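Local coordinates for beta-lactamase (Klebsiella pneumoniae, PDB 6HUH), which probably hydrolyses beta-lactam antibiotics to substituted beta-amino acids, as a class D serine beta-lactamase that confers antibiotic resistance, at residues T110-G114 / A115-Q119. Numbering follows the deposited sequence.
Sequences TEWLG and AARFQ
R117 reaches back from the first turn of helix 115-124 over the C-terminal end of helix 103-113, its chain extended from CG to NE. The aliphatic part crosses L113 at about a right angle, with R117 CD 3.8 Å from L113 CD2. Beyond it the guanidinium meets the six-membered ring of W112 obliquely, the two planes 34° apart, and R117 NH1 lies 3.8 Å from W112 CZ3. A water in the guanidinium plane accepts a weak bond from R117 NH1 and donates to the carbonyl oxygens of W112 and L113, linking the arginine to the C-terminal end of helix 103-113.

On the buried side, with CG anti to the backbone N (chi1 -175°), the F118 ring lies beside its own carbonyl carbon and turns one face to T110. The methyl CG2 of T110 makes a CH-pi contact there, 4.2 Å from the F118 ring centroid and offset toward the rim, while T110 OG1 hydrogen-bonds to L142 O.

Between these two contacts G114 forms the junction between the helices: it ends one with positive phi (96°), a conformation suited to glycine, and is the N-cap residue of the next. G114 O accepts a hydrogen bond from F118 N at 3.1 Å.

The corner between helices 103-113 and 115-124 packs L113 on M60 and R117 on S64 of helix 56-64; the W112 ring meets that of F66, just past the end of that helix, while F118 rests on L142 of helix 141-144.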
ATOM      1  N   THR A 110       7.776  13.676 -15.053  1.00 32.40           N
ATOM      2  CA  THR A 110       7.987  15.004 -15.664  1.00 32.46           C
ATOM      3  C   THR A 110       8.811  14.934 -16.954  1.00 35.90           C
ATOM      4  O   THR A 110       8.425  15.584 -17.924  1.00 34.81           O
ATOM      5  CB  THR A 110       8.548  16.031 -14.673  1.00 38.56           C
ATOM      6  OG1 THR A 110       9.840  15.633 -14.204  1.00 36.95           O
ATOM      7  CG2 THR A 110       7.599  16.312 -13.506  1.00 34.26           C
ATOM      8  N   GLU A 111       9.898  14.108 -16.986  1.00 33.97           N
ATOM      9  CA  GLU A 111      10.753  13.911 -18.180  1.00 36.43           C
ATOM     10  C   GLU A 111       9.936  13.376 -19.368  1.00 39.98           C
ATOM     11  O   GLU A 111      10.207  13.732 -20.516  1.00 40.24           O
ATOM     12  CB  GLU A 111      11.908  12.942 -17.888  1.00 38.85           C
ATOM     13  CG  GLU A 111      13.106  13.588 -17.207  1.00 53.47           C
ATOM     14  CD  GLU A 111      14.206  12.631 -16.779  1.00 74.47           C
ATOM     15  OE1 GLU A 111      14.796  12.852 -15.694  1.00 58.44           O
ATOM     16  OE2 GLU A 111      14.487  11.667 -17.528  1.00 70.93           O
ATOM     17  N   TRP A 112       8.933  12.529 -19.064  1.00 34.83           N
ATOM     18  CA  TRP A 112       7.987  11.938 -19.998  1.00 34.80           C
ATOM     19  C   TRP A 112       6.945  12.963 -20.484  1.00 42.24           C
ATOM     20  O   TRP A 112       6.504  12.870 -21.629  1.00 43.29           O
ATOM     21  CB  TRP A 112       7.291  10.741 -19.336  1.00 31.92           C
ATOM     22  CG  TRP A 112       6.299  10.051 -20.223  1.00 32.69           C
ATOM     23  CD1 TRP A 112       6.538   9.002 -21.056  1.00 36.17           C
ATOM     24  CD2 TRP A 112       4.911  10.377 -20.371  1.00 31.96           C
ATOM     25  NE1 TRP A 112       5.389   8.658 -21.723  1.00 35.79           N
ATOM     26  CE2 TRP A 112       4.372   9.483 -21.319  1.00 36.65           C
ATOM     27  CE3 TRP A 112       4.066  11.334 -19.789  1.00 31.98           C
ATOM     28  CZ2 TRP A 112       3.027   9.529 -21.711  1.00 35.99           C
ATOM     29  CZ3 TRP A 112       2.736  11.378 -20.173  1.00 33.46           C
ATOM     30  CH2 TRP A 112       2.230  10.487 -21.124  1.00 35.09           C
ATOM     31  N   LEU A 113       6.493  13.884 -19.604  1.00 40.30           N
ATOM     32  CA  LEU A 113       5.485  14.894 -19.962  1.00 40.97           C
ATOM     33  C   LEU A 113       6.049  15.950 -20.895  1.00 46.93           C
ATOM     34  O   LEU A 113       5.389  16.348 -21.868  1.00 47.47           O
ATOM     35  CB  LEU A 113       4.955  15.603 -18.713  1.00 40.00           C
ATOM     36  CG  LEU A 113       3.709  15.054 -18.052  1.00 44.37           C
ATOM     37  CD1 LEU A 113       3.545  15.686 -16.699  1.00 44.64           C
ATOM     38  CD2 LEU A 113       2.465  15.351 -18.867  1.00 46.98           C
ATOM     39  N   GLY A 114       7.254  16.407 -20.557  1.00 43.30           N
ATOM     40  CA  GLY A 114       7.935  17.483 -21.250  1.00 44.13           C
ATOM     41  C   GLY A 114       7.663  18.758 -20.498  1.00 46.56           C
ATOM     42  O   GLY A 114       6.638  18.865 -19.817  1.00 45.28           O
ATOM     43  N   ALA A 115       8.581  19.725 -20.600  1.00 43.70           N
ATOM     44  CA  ALA A 115       8.478  20.999 -19.892  1.00 42.43           C
ATOM     45  C   ALA A 115       7.269  21.832 -20.320  1.00 46.47           C
ATOM     46  O   ALA A 115       6.713  22.546 -19.489  1.00 45.56           O
ATOM     47  CB  ALA A 115       9.760  21.782 -20.051  1.00 44.29           C
ATOM     48  N   ALA A 116       6.850  21.720 -21.606  1.00 44.03           N
ATOM     49  CA  ALA A 116       5.707  22.447 -22.167  1.00 43.90           C
ATOM     50  C   ALA A 116       4.373  22.009 -21.555  1.00 47.20           C
ATOM     51  O   ALA A 116       3.601  22.874 -21.127  1.00 46.92           O
ATOM     52  CB  ALA A 116       5.674  22.299 -23.675  1.00 46.03           C
ATOM     53  N   ARG A 117       4.113  20.670 -21.490  1.00 42.22           N
ATOM     54  CA  ARG A 117       2.895  20.087 -20.902  1.00 40.18           C
ATOM     55  C   ARG A 117       2.875  20.360 -19.383  1.00 41.43           C
ATOM     56  O   ARG A 117       1.835  20.739 -18.844  1.00 41.22           O
ATOM     57  CB  ARG A 117       2.832  18.576 -21.181  1.00 39.43           C
ATOM     58  CG  ARG A 117       1.542  18.082 -21.837  1.00 49.93           C
ATOM     59  CD  ARG A 117       1.754  16.665 -22.370  1.00 61.83           C
ATOM     60  NE  ARG A 117       0.517  15.884 -22.498  1.00 64.09           N
ATOM     61  CZ  ARG A 117       0.484  14.570 -22.709  1.00 75.89           C
ATOM     62  NH1 ARG A 117       1.611  13.876 -22.802  1.00 56.96           N
ATOM     63  NH2 ARG A 117      -0.676  13.939 -22.820  1.00 68.36           N
ATOM     64  N   PHE A 118       4.040  20.202 -18.711  1.00 34.80           N
ATOM     65  CA  PHE A 118       4.234  20.435 -17.281  1.00 32.32           C
ATOM     66  C   PHE A 118       3.744  21.826 -16.941  1.00 34.50           C
ATOM     67  O   PHE A 118       2.832  21.969 -16.131  1.00 33.58           O
ATOM     68  CB  PHE A 118       5.726  20.249 -16.920  1.00 34.42           C
ATOM     69  CG  PHE A 118       6.141  20.337 -15.466  1.00 34.83           C
ATOM     70  CD1 PHE A 118       5.316  19.860 -14.458  1.00 37.46           C
ATOM     71  CD2 PHE A 118       7.405  20.792 -15.118  1.00 36.72           C
ATOM     72  CE1 PHE A 118       5.721  19.897 -13.128  1.00 37.97           C
ATOM     73  CE2 PHE A 118       7.819  20.812 -13.790  1.00 38.99           C
ATOM     74  CZ  PHE A 118       6.972  20.379 -12.798  1.00 36.55           C
ATOM     75  N   GLN A 119       4.279  22.841 -17.643  1.00 31.18           N
ATOM     76  CA  GLN A 119       3.889  24.240 -17.504  1.00 29.75           C
ATOM     77  C   GLN A 119       2.418  24.426 -17.827  1.00 31.57           C
ATOM     78  O   GLN A 119       1.773  25.143 -17.096  1.00 31.69           O
ATOM     79  CB  GLN A 119       4.767  25.147 -18.385  1.00 32.51           C
ATOM     80  CG  GLN A 119       4.699  26.640 -18.059  1.00 39.03           C
ATOM     81  CD  GLN A 119       5.376  26.991 -16.752  1.00 54.79           C
ATOM     82  OE1 GLN A 119       6.607  27.018 -16.649  1.00 51.78           O
ATOM     83  NE2 GLN A 119       4.583  27.298 -15.728  1.00 41.46           N
TER
HETATM   84  O   HOH W   1       4.285  13.678 -23.000  1.00 26.96           O